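Local coordinates for protein 16S rRNA methylase (Uncultured bacterium, PDB 7JLZ) that probably methylates N1 of an adenine in the 16S rRNA of the 30S ribosomal subunit, a modification associated with aminoglycoside resistance, at residues T5-K10 and Y64-Q69; K25-D30 and G48-G53; A94-I99 and I130-L135. All coordinates share one frame; numbering follows the deposited sequence. Where two conformers were deposited one is given.

Contact 1. Residues T5-K10 and Y64-Q69; sequences TGKSIK and YSRKSQ. With SO4 (sulfate ion), chain B.
Residues 5-8 form a type II' turn that leads into strand 8-11, its tip against one side of helix 58-70, with Gly-6 CA 4.5 Å from Arg-66 CA. The turn closes a two-stranded β-hairpin made of strands 2-5 and 8-11. Gly-6 occupies its second position with a positive phi of 62°, which glycine adopts easily, and a CB there would collide with O4 of the bound sulfate. Thr-5 O closes the turn by accepting twice from one residue: Ser-8 N at 3.1 Å, and Ser-8 OG, which sits on a lone pair in the carbonyl plane. The bond between hairpin and helix runs from Gly-6 N to Ser-65 OG, 3.0 Å long and somewhat bent at 152°. Ser-65 holds OG in the crowded position between its own N and carbonyl carbon, and the same hydroxyl, accepting here, is shared between Leu-61 O and Glu-62 O of its own helix. Beside this link the sulfate, probably from the crystallisation liquor, bridges Lys-7 and Arg-66. Lys-7 N points almost straight at sulfate O4 (2.8 Å, 166°), while Arg-66, bent at its third torsion, presents the guanidinium edge: NE reaches O2 at 3.1 Å and NH2 reaches O1 at 2.8 Å. A salt bridge from NH2 to Glu-62 further steadies the arginine. The extended Lys-7 chain runs beside Arg-66, its CG near the guanidinium plane. One helical turn beyond Ser-65, Gln-69 crosses Thr-5 at about a right angle, bringing its NE2 to 3.4 Å from the methyl CG2 of Thr-5.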
loop_
_atom_site.group_PDB
_atom_site.type_symbol
_atom_site.label_atom_id
_atom_site.label_comp_id
_atom_site.label_asym_id
_atom_site.label_seq_id
_atom_site.Cartn_x
_atom_site.Cartn_y
_atom_site.Cartn_z
ATOM N N THR A 5 -12.010 9.186 -10.860
ATOM C CA THR A 5 -13.094 8.350 -11.385
ATOM C C THR A 5 -12.967 8.371 -12.905
ATOM O O THR A 5 -13.369 9.345 -13.549
ATOM C CB THR A 5 -14.466 8.841 -10.933
ATOM O OG1 THR A 5 -14.552 8.789 -9.503
ATOM C CG2 THR A 5 -15.554 7.975 -11.513
ATOM N N GLY A 6 -12.393 7.314 -13.466
ATOM C CA GLY A 6 -12.170 7.286 -14.905
ATOM C C GLY A 6 -11.229 8.400 -15.321
ATOM O O GLY A 6 -10.190 8.642 -14.693
ATOM N N LYS A 7 -11.613 9.122 -16.364
ATOM C CA LYS A 7 -10.791 10.203 -16.888
ATOM C C LYS A 7 -10.980 11.507 -16.128
ATOM O O LYS A 7 -10.479 12.545 -16.573
ATOM C CB LYS A 7 -11.088 10.417 -18.375
ATOM C CG LYS A 7 -10.595 9.274 -19.246
ATOM C CD LYS A 7 -10.572 9.654 -20.719
ATOM C CE LYS A 7 -10.068 8.497 -21.566
ATOM N NZ LYS A 7 -9.844 8.906 -22.980
ATOM N N SER A 8 -11.666 11.485 -14.988
ATOM C CA SER A 8 -11.960 12.713 -14.268
ATOM C C SER A 8 -11.451 12.648 -12.837
ATOM O O SER A 8 -11.312 11.571 -12.243
ATOM C CB SER A 8 -13.468 13.008 -14.260
ATOM O OG SER A 8 -14.082 12.460 -13.108
ATOM N N ILE A 9 -11.158 13.826 -12.297
ATOM C CA ILE A 9 -10.833 13.945 -10.882
ATOM C C ILE A 9 -11.753 14.981 -10.267
ATOM O O ILE A 9 -12.167 15.950 -10.909
ATOM C CB ILE A 9 -9.359 14.306 -10.591
ATOM C CG1 ILE A 9 -9.009 15.685 -11.142
ATOM C CG2 ILE A 9 -8.409 13.225 -11.132
ATOM C CD1 ILE A 9 -7.656 16.180 -10.685
ATOM N N LYS A 10 -12.106 14.742 -9.008
ATOM C CA LYS A 10 -13.022 15.627 -8.300
ATOM C C LYS A 10 -12.512 15.843 -6.893
ATOM O O LYS A 10 -11.995 14.916 -6.261
ATOM C CB LYS A 10 -14.449 15.077 -8.238
ATOM C CG LYS A 10 -15.071 14.799 -9.594
ATOM C CD LYS A 10 -16.571 14.604 -9.486
ATOM C CE LYS A 10 -17.090 13.702 -10.597
ATOM N NZ LYS A 10 -18.558 13.455 -10.482
ATOM N N TYR A 64 -9.401 1.032 -13.196
ATOM C CA TYR A 64 -10.055 0.385 -12.059
ATOM C C TYR A 64 -10.984 1.323 -11.302
ATOM O O TYR A 64 -11.952 0.852 -10.693
ATOM C CB TYR A 64 -9.019 -0.239 -11.108
ATOM C CG TYR A 64 -8.694 -1.649 -11.578
ATOM C CD1 TYR A 64 -9.602 -2.692 -11.381
ATOM C CD2 TYR A 64 -7.527 -1.921 -12.271
ATOM C CE1 TYR A 64 -9.340 -3.985 -11.846
ATOM C CE2 TYR A 64 -7.251 -3.219 -12.750
ATOM C CZ TYR A 64 -8.160 -4.242 -12.521
ATOM O OH TYR A 64 -7.900 -5.520 -12.992
ATOM N N SER A 65 -10.736 2.634 -11.315
ATOM C CA SER A 65 -11.714 3.525 -10.691
ATOM C C SER A 65 -13.007 3.547 -11.492
ATOM O O SER A 65 -14.099 3.647 -10.919
ATOM C CB SER A 65 -11.147 4.940 -10.533
ATOM O OG SER A 65 -10.706 5.471 -11.773
ATOM N N ARG A 66 -12.903 3.454 -12.823
ATOM C CA ARG A 66 -14.097 3.386 -13.659
ATOM C C ARG A 66 -14.815 2.055 -13.463
ATOM O O ARG A 66 -16.043 2.022 -13.324
ATOM C CB ARG A 66 -13.719 3.600 -15.125
ATOM C CG ARG A 66 -14.892 3.520 -16.083
ATOM C CD ARG A 66 -14.429 3.398 -17.532
ATOM N NE ARG A 66 -13.628 4.544 -17.960
ATOM C CZ ARG A 66 -12.343 4.480 -18.297
ATOM N NH1 ARG A 66 -11.692 3.322 -18.265
ATOM N NH2 ARG A 66 -11.713 5.582 -18.687
ATOM N N LYS A 67 -14.065 0.948 -13.447
ATOM C CA LYS A 67 -14.664 -0.359 -13.171
ATOM C C LYS A 67 -15.394 -0.357 -11.838
ATOM O O LYS A 67 -16.518 -0.860 -11.730
ATOM C CB LYS A 67 -13.595 -1.455 -13.161
ATOM C CG LYS A 67 -13.289 -2.069 -14.498
ATOM C CD LYS A 67 -12.264 -3.195 -14.370
ATOM C CE LYS A 67 -12.812 -4.381 -13.594
ATOM N NZ LYS A 67 -13.729 -5.246 -14.398
ATOM N N SER A 68 -14.747 0.177 -10.799
ATOM C CA SER A 68 -15.344 0.189 -9.469
ATOM C C SER A 68 -16.642 0.983 -9.457
ATOM O O SER A 68 -17.623 0.580 -8.823
ATOM C CB SER A 68 -14.349 0.770 -8.460
ATOM O OG SER A 68 -13.150 0.022 -8.474
ATOM N N GLN A 69 -16.666 2.118 -10.154
ATOM C CA GLN A 69 -17.869 2.937 -10.160
ATOM C C GLN A 69 -18.975 2.264 -10.958
ATOM O O GLN A 69 -20.132 2.233 -10.526
ATOM C CB GLN A 69 -17.557 4.319 -10.722
ATOM C CG GLN A 69 -18.737 5.260 -10.706
ATOM C CD GLN A 69 -18.894 5.995 -12.016
ATOM O OE1 GLN A 69 -19.068 5.376 -13.067
ATOM N NE2 GLN A 69 -18.824 7.321 -11.965
HETATM S S SO4 B . -14.760 8.021 -18.375
HETATM O O1 SO4 B . -13.640 7.516 -19.121
HETATM O O2 SO4 B . -15.545 6.920 -17.883
HETATM O O3 SO4 B . -15.573 8.844 -19.229
HETATM O O4 SO4 B . -14.284 8.803 -17.266
#

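Contact 2. Residues K25-D30 and G48-G53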
loop_
_atom_site.group_PDB
_atom_site.type_symbol
_atom_site.label_atom_id
_atom_site.label_comp_id
_atom_site.label_asym_id
_atom_site.label_seq_id
_atom_site.Cartn_x
_atom_site.Cartn_y
_atom_site.Cartn_z
ATOM N N LYS A 25 -16.206 0.009 9.348
ATOM C CA LYS A 25 -15.548 -0.417 10.577
ATOM C C LYS A 25 -14.038 -0.550 10.432
ATOM O O LYS A 25 -13.326 -0.481 11.440
ATOM C CB LYS A 25 -16.136 -1.749 11.050
ATOM C CG LYS A 25 -17.588 -1.638 11.488
ATOM C CD LYS A 25 -17.739 -0.595 12.588
ATOM C CE LYS A 25 -19.186 -0.138 12.745
ATOM N NZ LYS A 25 -19.596 0.812 11.669
ATOM N N LYS A 26 -13.539 -0.740 9.210
ATOM C CA LYS A 26 -12.114 -0.800 8.914
ATOM C C LYS A 26 -11.823 0.034 7.680
ATOM O O LYS A 26 -12.593 0.014 6.714
ATOM C CB LYS A 26 -11.618 -2.225 8.625
ATOM C CG LYS A 26 -11.776 -3.264 9.713
ATOM C CD LYS A 26 -11.206 -4.590 9.176
ATOM C CE LYS A 26 -11.259 -5.727 10.193
ATOM N NZ LYS A 26 -12.630 -6.282 10.364
ATOM N N VAL A 27 -10.689 0.730 7.699
ATOM C CA VAL A 27 -10.182 1.471 6.551
ATOM C C VAL A 27 -8.792 0.942 6.235
ATOM O O VAL A 27 -7.978 0.739 7.144
ATOM C CB VAL A 27 -10.150 2.986 6.818
ATOM C CG1 VAL A 27 -9.498 3.731 5.658
ATOM C CG2 VAL A 27 -11.556 3.507 7.080
ATOM N N GLU A 28 -8.538 0.680 4.954
ATOM C CA GLU A 28 -7.235 0.234 4.490
ATOM C C GLU A 28 -6.740 1.171 3.397
ATOM O O GLU A 28 -7.483 1.496 2.464
ATOM C CB GLU A 28 -7.287 -1.208 3.966
ATOM C CG GLU A 28 -5.946 -1.644 3.367
ATOM C CD GLU A 28 -5.884 -3.131 3.076
ATOM O OE1 GLU A 28 -6.526 -3.908 3.808
ATOM O OE2 GLU A 28 -5.184 -3.510 2.100
ATOM N N VAL A 29 -5.494 1.616 3.518
ATOM C CA VAL A 29 -4.848 2.445 2.505
ATOM C C VAL A 29 -3.823 1.583 1.786
ATOM O O VAL A 29 -3.013 0.914 2.437
ATOM C CB VAL A 29 -4.188 3.687 3.133
ATOM C CG1 VAL A 29 -3.331 4.418 2.111
ATOM C CG2 VAL A 29 -5.278 4.598 3.749
ATOM N N ASP A 30 -3.835 1.629 0.453
ATOM C CA ASP A 30 -3.025 0.747 -0.393
ATOM C C ASP A 30 -2.125 1.583 -1.294
ATOM O O ASP A 30 -2.616 2.333 -2.144
ATOM C CB ASP A 30 -3.931 -0.152 -1.233
ATOM C CG ASP A 30 -4.732 -1.090 -0.387
ATOM O OD1 ASP A 30 -4.115 -1.754 0.465
ATOM O OD2 ASP A 30 -5.967 -1.148 -0.537
ATOM N N GLY A 48 -17.137 -4.818 4.095
ATOM C CA GLY A 48 -17.099 -4.057 5.329
ATOM C C GLY A 48 -15.897 -3.154 5.505
ATOM O O GLY A 48 -15.853 -2.365 6.453
ATOM N N THR A 49 -14.919 -3.244 4.616
ATOM C CA THR A 49 -13.697 -2.458 4.700
ATOM C C THR A 49 -13.650 -1.457 3.552
ATOM O O THR A 49 -13.991 -1.789 2.413
ATOM C CB THR A 49 -12.466 -3.378 4.660
ATOM O OG1 THR A 49 -12.481 -4.247 5.805
ATOM C CG2 THR A 49 -11.187 -2.573 4.652
ATOM N N LEU A 50 -13.238 -0.227 3.850
ATOM C CA LEU A 50 -13.000 0.768 2.810
ATOM C C LEU A 50 -11.548 0.667 2.356
ATOM O O LEU A 50 -10.628 0.767 3.176
ATOM C CB LEU A 50 -13.313 2.174 3.323
ATOM C CG LEU A 50 -13.048 3.333 2.355
ATOM C CD1 LEU A 50 -13.952 3.266 1.137
ATOM C CD2 LEU A 50 -13.228 4.671 3.094
ATOM N N PHE A 51 -11.335 0.474 1.059
ATOM C CA PHE A 51 -9.992 0.390 0.500
ATOM C C PHE A 51 -9.687 1.645 -0.304
ATOM O O PHE A 51 -10.460 2.023 -1.192
ATOM C CB PHE A 51 -9.838 -0.858 -0.382
ATOM C CG PHE A 51 -9.982 -2.152 0.381
ATOM C CD1 PHE A 51 -11.234 -2.701 0.603
ATOM C CD2 PHE A 51 -8.867 -2.805 0.895
ATOM C CE1 PHE A 51 -11.381 -3.877 1.320
ATOM C CE2 PHE A 51 -9.013 -3.998 1.613
ATOM C CZ PHE A 51 -10.271 -4.526 1.825
ATOM N N ILE A 52 -8.542 2.261 -0.021
ATOM C CA ILE A 52 -8.151 3.524 -0.629
ATOM C C ILE A 52 -6.817 3.334 -1.331
ATOM O O ILE A 52 -5.801 3.106 -0.668
ATOM C CB ILE A 52 -8.031 4.639 0.419
ATOM C CG1 ILE A 52 -9.329 4.719 1.222
ATOM C CG2 ILE A 52 -7.663 5.943 -0.263
ATOM C CD1 ILE A 52 -9.321 5.797 2.324
ATOM N N GLY A 53 -6.802 3.474 -2.654
ATOM C CA GLY A 53 -5.558 3.467 -3.413
ATOM C C GLY A 53 -5.074 4.885 -3.665
ATOM O O GLY A 53 -5.869 5.768 -3.987
#
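Glu-28 sets its CG anti to the backbone N (chi1 175°) and runs on extended, whereas Phe-51 turns its CG beside its own N (chi1 -64°), so carboxylate and ring meet across two neighbouring parallel strands. Asp-30, also with CG beside N, comes to the ring from its edge. Its carboxylate is nearly coplanar with the phenyl group, 16° apart, and OD2 lies 3.6 Å from Phe-51 CD2. The Glu-28 carboxylate is turned more steeply to the ring, with OE1 3.3 Å from Phe-51 CE2, and the methyl CG2 of Thr-49 rests over one ring face, toward its rim. The backbones pair as a parallel ladder in which Glu-28 donates and accepts: its N reaches Leu-50 O at 2.7 Å and its O takes Ile-52 N at 2.8 Å. The opposite face is aliphatic, with Val-27 CG1 against Ile-52 CD1 at 3.9 Å, and β-branched residues suit such extended chain. Helix 37-45 covers the acidic face and completes a β-α-β unit; strand 26-31 then gives way to a glycine-rich loop, consistent with the one that binds S-adenosylmethionine in class I methyltransferases. Glu-28 OE2, weakly hydrogen-bonded to Thr-98 OG1, lies only 2.6 Å from Asp-30 OD1, and Asp-30 OD2 is buried without a polar partner in the model. Two acids so close suggest that one may be protonated, while the weakly positive ring edge may offer Asp-30 OD2 mild electrostatic compensation.

Contact 3. Residues A94-I99 and I130-L135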
loop_
_atom_site.group_PDB
_atom_site.type_symbol
_atom_site.label_atom_id
_atom_site.label_comp_id
_atom_site.label_asym_id
_atom_site.label_seq_id
_atom_site.Cartn_x
_atom_site.Cartn_y
_atom_site.Cartn_z
ATOM N N ALA A 94 -5.994 5.081 8.752
ATOM C CA ALA A 94 -5.908 3.707 8.271
ATOM C C ALA A 94 -5.788 2.711 9.419
ATOM O O ALA A 94 -4.881 2.816 10.248
ATOM C CB ALA A 94 -4.716 3.534 7.332
ATOM N N ASP A 95 -6.687 1.725 9.436
ATOM C CA ASP A 95 -6.494 0.560 10.292
ATOM C C ASP A 95 -5.424 -0.364 9.726
ATOM O O ASP A 95 -4.755 -1.086 10.481
ATOM C CB ASP A 95 -7.814 -0.194 10.450
ATOM C CG ASP A 95 -8.897 0.658 11.086
ATOM O OD1 ASP A 95 -8.782 0.963 12.297
ATOM O OD2 ASP A 95 -9.846 1.040 10.367
ATOM N N LYS A 96 -5.258 -0.363 8.408
ATOM C CA LYS A 96 -4.210 -1.139 7.762
ATOM C C LYS A 96 -3.639 -0.335 6.610
ATOM O O LYS A 96 -4.380 0.311 5.867
ATOM C CB LYS A 96 -4.716 -2.487 7.250
ATOM C CG LYS A 96 -3.578 -3.339 6.676
ATOM C CD LYS A 96 -4.038 -4.638 6.054
ATOM C CE LYS A 96 -2.826 -5.444 5.592
ATOM N NZ LYS A 96 -3.213 -6.725 4.941
ATOM N N LEU A 97 -2.315 -0.392 6.470
ATOM C CA LEU A 97 -1.578 0.253 5.393
ATOM C C LEU A 97 -0.790 -0.833 4.684
ATOM O O LEU A 97 0.052 -1.487 5.303
ATOM C CB LEU A 97 -0.631 1.329 5.934
ATOM C CG LEU A 97 0.306 1.989 4.930
ATOM C CD1 LEU A 97 -0.467 2.703 3.831
ATOM C CD2 LEU A 97 1.224 2.971 5.673
ATOM N N THR A 98 -1.076 -1.040 3.408
ATOM C CA THR A 98 -0.328 -2.004 2.607
ATOM C C THR A 98 0.520 -1.249 1.591
ATOM O O THR A 98 0.015 -0.380 0.869
ATOM C CB THR A 98 -1.271 -3.008 1.939
ATOM O OG1 THR A 98 -1.953 -3.744 2.968
ATOM C CG2 THR A 98 -0.494 -4.009 1.042
ATOM N N ILE A 99 1.817 -1.569 1.557
ATOM C CA ILE A 99 2.788 -0.875 0.731
ATOM C C ILE A 99 3.433 -1.912 -0.181
ATOM O O ILE A 99 4.213 -2.748 0.286
ATOM C CB ILE A 99 3.859 -0.162 1.566
ATOM C CG1 ILE A 99 3.226 0.770 2.611
ATOM C CG2 ILE A 99 4.773 0.621 0.648
ATOM C CD1 ILE A 99 4.236 1.338 3.602
ATOM N N ILE A 130 -1.961 -1.767 11.481
ATOM C CA ILE A 130 -1.041 -2.769 10.956
ATOM C C ILE A 130 -0.516 -2.290 9.612
ATOM O O ILE A 130 -1.288 -1.813 8.773
ATOM C CB ILE A 130 -1.723 -4.145 10.801
ATOM C CG1 ILE A 130 -2.139 -4.705 12.158
ATOM C CG2 ILE A 130 -0.814 -5.117 10.045
ATOM C CD1 ILE A 130 -1.080 -4.546 13.225
ATOM N N CYS A 131 0.794 -2.406 9.408
ATOM C CA CYS A 131 1.406 -2.114 8.120
ATOM C C CYS A 131 1.871 -3.419 7.495
ATOM O O CYS A 131 2.472 -4.252 8.175
ATOM C CB CYS A 131 2.586 -1.153 8.271
ATOM S SG CYS A 131 3.459 -0.789 6.740
ATOM N N GLU A 132 1.563 -3.607 6.217
ATOM C CA GLU A 132 2.054 -4.746 5.454
ATOM C C GLU A 132 2.888 -4.203 4.305
ATOM O O GLU A 132 2.465 -3.267 3.612
ATOM C CB GLU A 132 0.899 -5.612 4.933
ATOM C CG GLU A 132 1.343 -6.791 4.054
ATOM C CD GLU A 132 0.181 -7.647 3.566
ATOM O OE1 GLU A 132 -0.846 -7.723 4.270
ATOM O OE2 GLU A 132 0.301 -8.251 2.471
ATOM N N ILE A 133 4.091 -4.744 4.136
ATOM C CA ILE A 133 5.010 -4.306 3.095
ATOM C C ILE A 133 5.339 -5.520 2.246
ATOM O O ILE A 133 5.815 -6.535 2.767
ATOM C CB ILE A 133 6.288 -3.673 3.671
ATOM C CG1 ILE A 133 5.948 -2.433 4.493
ATOM C CG2 ILE A 133 7.245 -3.289 2.559
ATOM C CD1 ILE A 133 7.173 -1.700 5.023
ATOM N N VAL A 134 5.063 -5.419 0.954
ATOM C CA VAL A 134 5.388 -6.464 -0.006
ATOM C C VAL A 134 6.678 -6.058 -0.698
ATOM O O VAL A 134 6.767 -4.962 -1.260
ATOM C CB VAL A 134 4.247 -6.663 -1.014
ATOM C CG1 VAL A 134 4.659 -7.657 -2.110
ATOM C CG2 VAL A 134 2.983 -7.138 -0.287
ATOM N N LEU A 135 7.684 -6.932 -0.643
ATOM C CA LEU A 135 9.014 -6.654 -1.158
ATOM C C LEU A 135 9.329 -7.589 -2.316
ATOM O O LEU A 135 8.889 -8.745 -2.345
ATOM C CB LEU A 135 10.091 -6.829 -0.073
ATOM C CG LEU A 135 10.161 -5.789 1.046
ATOM C CD1 LEU A 135 11.277 -6.116 2.037
ATOM C CD2 LEU A 135 10.381 -4.425 0.443
#
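Asp-95 opens the pairing through its carbonyl: Ile-130 N donates to Asp-95 O at 3.0 Å, from above the carbonyl plane, while the side chain turns from the partner strand so that OD2 can accept from Val-27 N. Lys-96 follows with CG anti to its N and every later torsion extended. This full length carries NZ to Glu-132 OE1 at 2.7 Å, a salt bridge that meets the oxygen 31° out of the carboxylate plane and pairs a buried acid with a flexible base. Leu-97 uses both backbone atoms, its N reaching Ile-130 O at 2.9 Å and its O taking Glu-132 N at 2.8 Å; its side chain lies on the opposite face, under Ile-121 of helix 120-124. Thr-98 lies alongside Glu-132, OG1 3.9 Å from its CB, on the salt-bridge face. Ile-99 donates from N to Glu-132 O at 2.7 Å and accepts Val-134 N at its own O. With CG1 beside its N, it swings CD1 back to 3.9 Å from Cys-131 SG, two compact apolar groups beneath the same helix. Such parallel pairing joins the fourth and fifth strands of the Rossmann-like class I methyltransferase sheet.

In the fold
Contacts 2 and 3 are buried, their centres about 11 Å apart in one seven-stranded sheet of order 3-2-1-4-5-7-6. Strands 26-31 and 94-100 are neighbours there, so each contact pairs one of them with its other flanking strand, and Val-29 N to Lys-96 O at 2.9 Å stitches the two together. Contact 1 is peripheral, about 17 Å from contact 2 between centres, yet its helix 58-70 follows directly on strand 49-55. The chemistry tracks the place: ladder bonds and aliphatic packing inside, with an acid pair in contact 2 but an acid salt-bridged to a lysine in contact 3, against a hydroxyl link and a bound anion at the edge.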